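Local coordinates for aldose-aldose oxidoreductase (Caulobacter crescentus, PDB 5A04), which probably oxidises one aldose and reduces another with a tightly held NADP(H) cofactor, and is caught here with glucose and NADPH bound, at residues T198-T211 against E222-A235. Sequence-based numbering, arbitrary orientation.
Sequences TGEEPVAVNAVEST and EDIINFQLLFPSGA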
# COMPACT_ATOMS: atom_id res chain seq x y z
N THR A 198 -14.23 5.24 -1.95
CA THR A 198 -14.43 5.83 -3.28
C THR A 198 -15.91 6.07 -3.54
O THR A 198 -16.27 6.97 -4.30
CB THR A 198 -13.90 4.92 -4.42
OG1 THR A 198 -14.56 3.65 -4.35
CG2 THR A 198 -12.40 4.71 -4.29
N GLY A 199 -16.75 5.25 -2.92
CA GLY A 199 -18.17 5.22 -3.24
C GLY A 199 -18.41 4.66 -4.63
O GLY A 199 -19.45 4.91 -5.24
N GLU A 200 -17.44 3.90 -5.12
CA GLU A 200 -17.52 3.33 -6.47
C GLU A 200 -17.37 1.82 -6.49
O GLU A 200 -17.01 1.22 -5.49
CB GLU A 200 -16.44 3.94 -7.35
CG GLU A 200 -16.52 5.45 -7.52
CD GLU A 200 -15.45 5.94 -8.48
OE1 GLU A 200 -15.61 5.73 -9.70
OE2 GLU A 200 -14.45 6.51 -8.00
N GLU A 201 -17.64 1.22 -7.65
CA GLU A 201 -17.38 -0.21 -7.86
C GLU A 201 -16.28 -0.38 -8.89
O GLU A 201 -16.27 0.32 -9.90
CB GLU A 201 -18.66 -0.93 -8.32
CG GLU A 201 -19.84 -0.70 -7.40
CD GLU A 201 -19.64 -1.32 -6.03
OE1 GLU A 201 -18.91 -2.32 -5.94
OE2 GLU A 201 -20.24 -0.81 -5.05
N PRO A 202 -15.36 -1.33 -8.66
CA PRO A 202 -14.19 -1.43 -9.54
C PRO A 202 -14.53 -1.94 -10.93
O PRO A 202 -15.51 -2.68 -11.10
CB PRO A 202 -13.27 -2.41 -8.81
CG PRO A 202 -14.16 -3.17 -7.87
CD PRO A 202 -15.31 -2.28 -7.53
N VAL A 203 -13.75 -1.52 -11.92
CA VAL A 203 -13.96 -2.00 -13.28
C VAL A 203 -12.79 -2.86 -13.76
O VAL A 203 -12.86 -3.46 -14.83
CB VAL A 203 -14.17 -0.85 -14.28
CG1 VAL A 203 -15.53 -0.20 -14.04
CG2 VAL A 203 -13.04 0.17 -14.18
N ALA A 204 -11.72 -2.92 -12.97
CA ALA A 204 -10.60 -3.77 -13.33
C ALA A 204 -9.84 -4.18 -12.09
O ALA A 204 -9.77 -3.41 -11.12
CB ALA A 204 -9.67 -3.05 -14.32
N VAL A 205 -9.29 -5.39 -12.12
CA VAL A 205 -8.67 -6.00 -10.96
C VAL A 205 -7.38 -6.73 -11.35
O VAL A 205 -7.39 -7.51 -12.30
CB VAL A 205 -9.62 -7.03 -10.31
CG1 VAL A 205 -8.94 -7.72 -9.13
CG2 VAL A 205 -10.93 -6.37 -9.90
N ASN A 206 -6.30 -6.45 -10.63
CA ASN A 206 -5.07 -7.26 -10.66
C ASN A 206 -4.88 -7.94 -9.33
O ASN A 206 -5.34 -7.42 -8.31
CB ASN A 206 -3.80 -6.41 -10.91
CG ASN A 206 -3.57 -6.07 -12.36
OD1 ASN A 206 -4.02 -6.78 -13.26
ND2 ASN A 206 -2.82 -4.99 -12.59
N ALA A 207 -4.15 -9.05 -9.31
CA ALA A 207 -3.80 -9.67 -8.03
C ALA A 207 -2.56 -10.53 -8.14
O ALA A 207 -2.27 -11.10 -9.20
CB ALA A 207 -4.98 -10.50 -7.50
N VAL A 208 -1.84 -10.63 -7.03
CA VAL A 208 -0.71 -11.54 -6.88
C VAL A 208 -0.92 -12.35 -5.60
O VAL A 208 -1.24 -11.78 -4.55
CB VAL A 208 0.64 -10.77 -6.81
CG1 VAL A 208 0.94 -10.11 -8.14
CG2 VAL A 208 0.63 -9.74 -5.73
N GLU A 209 -0.77 -13.67 -5.68
CA GLU A 209 -0.86 -14.53 -4.51
C GLU A 209 0.51 -15.02 -4.09
O GLU A 209 1.37 -15.28 -4.93
CB GLU A 209 -1.78 -15.73 -4.77
CG GLU A 209 -2.07 -16.53 -3.50
CD GLU A 209 -2.28 -18.01 -3.76
OE1 GLU A 209 -2.97 -18.36 -4.76
OE2 GLU A 209 -1.76 -18.82 -2.95
N SER A 210 0.73 -15.12 -2.78
CA SER A 210 1.97 -15.71 -2.29
C SER A 210 1.68 -16.54 -1.06
O SER A 210 1.35 -16.02 0.01
CB SER A 210 3.00 -14.62 -1.97
OG SER A 210 4.24 -15.21 -1.61
N THR A 211 1.81 -17.86 -1.21
CA THR A 211 1.52 -18.77 -0.13
C THR A 211 2.58 -19.86 -0.07
O THR A 211 2.85 -20.52 -1.08
CB THR A 211 0.12 -19.42 -0.30
OG1 THR A 211 -0.88 -18.40 -0.38
CG2 THR A 211 -0.21 -20.34 0.88
N GLU A 222 -5.29 -19.61 0.87
CA GLU A 222 -4.17 -18.71 0.58
C GLU A 222 -3.76 -17.87 1.78
O GLU A 222 -4.58 -17.54 2.65
CB GLU A 222 -4.48 -17.80 -0.62
CG GLU A 222 -5.36 -16.57 -0.35
CD GLU A 222 -6.85 -16.88 -0.15
OE1 GLU A 222 -7.29 -18.03 -0.39
OE2 GLU A 222 -7.59 -15.94 0.23
N ASP A 223 -2.48 -17.53 1.81
CA ASP A 223 -1.92 -16.66 2.84
C ASP A 223 -2.02 -15.22 2.37
O ASP A 223 -2.89 -14.48 2.82
CB ASP A 223 -0.48 -17.07 3.14
CG ASP A 223 0.25 -16.07 4.03
OD1 ASP A 223 -0.42 -15.21 4.65
OD2 ASP A 223 1.48 -16.17 4.11
N ILE A 224 -1.12 -14.81 1.48
CA ILE A 224 -1.14 -13.45 0.94
C ILE A 224 -1.83 -13.41 -0.42
O ILE A 224 -1.52 -14.21 -1.30
CB ILE A 224 0.28 -12.86 0.80
CG1 ILE A 224 0.90 -12.64 2.19
CG2 ILE A 224 0.23 -11.53 0.05
CD1 ILE A 224 2.38 -12.21 2.13
N ILE A 225 -2.77 -12.50 -0.58
CA ILE A 225 -3.24 -12.18 -1.93
C ILE A 225 -3.51 -10.68 -1.99
O ILE A 225 -4.47 -10.15 -1.43
CB ILE A 225 -4.48 -13.04 -2.36
CG1 ILE A 225 -4.88 -12.71 -3.80
CG2 ILE A 225 -5.67 -12.90 -1.38
CD1 ILE A 225 -5.89 -13.72 -4.39
N ASN A 226 -2.59 -9.98 -2.65
CA ASN A 226 -2.65 -8.53 -2.76
C ASN A 226 -3.31 -8.18 -4.07
O ASN A 226 -3.13 -8.90 -5.06
CB ASN A 226 -1.25 -7.91 -2.67
CG ASN A 226 -0.56 -8.26 -1.37
OD1 ASN A 226 -1.22 -8.54 -0.35
ND2 ASN A 226 0.77 -8.24 -1.38
N PHE A 227 -4.07 -7.10 -4.09
CA PHE A 227 -4.81 -6.79 -5.31
C PHE A 227 -4.86 -5.30 -5.59
O PHE A 227 -4.67 -4.46 -4.69
CB PHE A 227 -6.23 -7.39 -5.26
CG PHE A 227 -7.01 -7.08 -4.00
CD1 PHE A 227 -6.81 -7.82 -2.83
CD2 PHE A 227 -7.98 -6.08 -4.01
CE1 PHE A 227 -7.56 -7.53 -1.66
CE2 PHE A 227 -8.74 -5.81 -2.86
CZ PHE A 227 -8.52 -6.53 -1.69
N GLN A 228 -5.06 -4.99 -6.86
CA GLN A 228 -5.19 -3.62 -7.32
C GLN A 228 -6.59 -3.46 -7.90
O GLN A 228 -7.07 -4.37 -8.57
CB GLN A 228 -4.18 -3.29 -8.41
CG GLN A 228 -2.74 -3.55 -8.02
CD GLN A 228 -1.79 -3.05 -9.07
OE1 GLN A 228 -1.72 -3.60 -10.18
NE2 GLN A 228 -1.05 -1.98 -8.75
N LEU A 229 -7.21 -2.31 -7.64
CA LEU A 229 -8.51 -1.98 -8.21
C LEU A 229 -8.44 -0.68 -8.98
O LEU A 229 -7.80 0.28 -8.54
CB LEU A 229 -9.58 -1.86 -7.11
CG LEU A 229 -9.72 -3.02 -6.13
CD1 LEU A 229 -10.68 -2.66 -5.00
CD2 LEU A 229 -10.20 -4.28 -6.84
N LEU A 230 -9.11 -0.64 -10.13
CA LEU A 230 -9.32 0.61 -10.85
C LEU A 230 -10.81 0.92 -10.86
O LEU A 230 -11.62 0.00 -11.05
CB LEU A 230 -8.78 0.51 -12.28
CG LEU A 230 -8.97 1.72 -13.19
CD1 LEU A 230 -8.15 2.93 -12.72
CD2 LEU A 230 -8.57 1.33 -14.63
N PHE A 231 -11.17 2.18 -10.65
CA PHE A 231 -12.57 2.60 -10.60
C PHE A 231 -12.91 3.52 -11.79
O PHE A 231 -12.01 4.11 -12.38
CB PHE A 231 -12.85 3.31 -9.27
CG PHE A 231 -12.69 2.43 -8.05
CD1 PHE A 231 -11.46 2.32 -7.43
CD2 PHE A 231 -13.77 1.74 -7.54
CE1 PHE A 231 -11.31 1.51 -6.29
CE2 PHE A 231 -13.64 0.92 -6.41
CZ PHE A 231 -12.40 0.81 -5.79
N PRO A 232 -14.21 3.66 -12.12
CA PRO A 232 -14.58 4.47 -13.30
C PRO A 232 -14.07 5.91 -13.27
O PRO A 232 -13.73 6.46 -14.32
CB PRO A 232 -16.11 4.44 -13.28
CG PRO A 232 -16.43 3.12 -12.65
CD PRO A 232 -15.39 2.97 -11.55
N SER A 233 -14.00 6.50 -12.08
CA SER A 233 -13.55 7.88 -11.96
C SER A 233 -12.06 8.04 -12.23
O SER A 233 -11.56 9.16 -12.37
CB SER A 233 -13.83 8.41 -10.55
OG SER A 233 -12.96 7.77 -9.63
N GLY A 234 -11.35 6.92 -12.27
CA GLY A 234 -9.91 6.93 -12.38
C GLY A 234 -9.22 6.69 -11.04
O GLY A 234 -8.01 6.51 -10.99
N ALA A 235 -9.99 6.67 -9.95
CA ALA A 235 -9.45 6.30 -8.64
C ALA A 235 -8.82 4.90 -8.69
O ALA A 235 -9.29 4.02 -9.41
CB ALA A 235 -10.54 6.35 -7.56
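Strands 204-210 and 224-230 pair antiparallel as neighbours in the large mixed sheet of the C-terminal alpha/beta domain, a worked example of a sheet whose two faces serve different partners. Val-205, Ala-207, Ile-225, Phe-227 and Leu-229 look toward helices 182-198 and 314-333 of the same chain, whereas Asn-206, Val-208, Asn-226 and Gln-228 on the other face meet the second subunit. The ladder ends in a classic beta bulge, where Val-203 and Ala-204 both face Leu-230: Val-203 N binds Leu-230 O at 2.8 Å, but the bond from Ala-204 N to that oxygen is weak. On the dimer face, Asn-206 ND2 donates almost straight (172°) to Gln-228 OE1 at 3.0 Å, in the plane of both amides. Asn-206 OD1 is hydrogen-bonded to Thr-336 OG1, and Gln-228 NE2 bonds Asn-238 OD1 of its own chain and Asn-226 O of the second subunit, fixing how both amides are turned. Beyond the bulge, Phe-231 is sandwiched between Pro-202 CB over one face and Thr-198 over the other; Thr-198 CG2 makes a CH-pi contact 4.1 Å from the Phe-231 ring centroid. Glu-200, with CG beside its backbone N (chi1 -61°) and its chain extended, reaches the type I turn from Phe-231 to Gly-234. There its carboxylate grips Ser-233 through both syn lone pairs, Glu-200 OE1 taking Ser-233 N at 3.0 Å and Glu-200 OE2 taking Ser-233 OG at 2.5 Å.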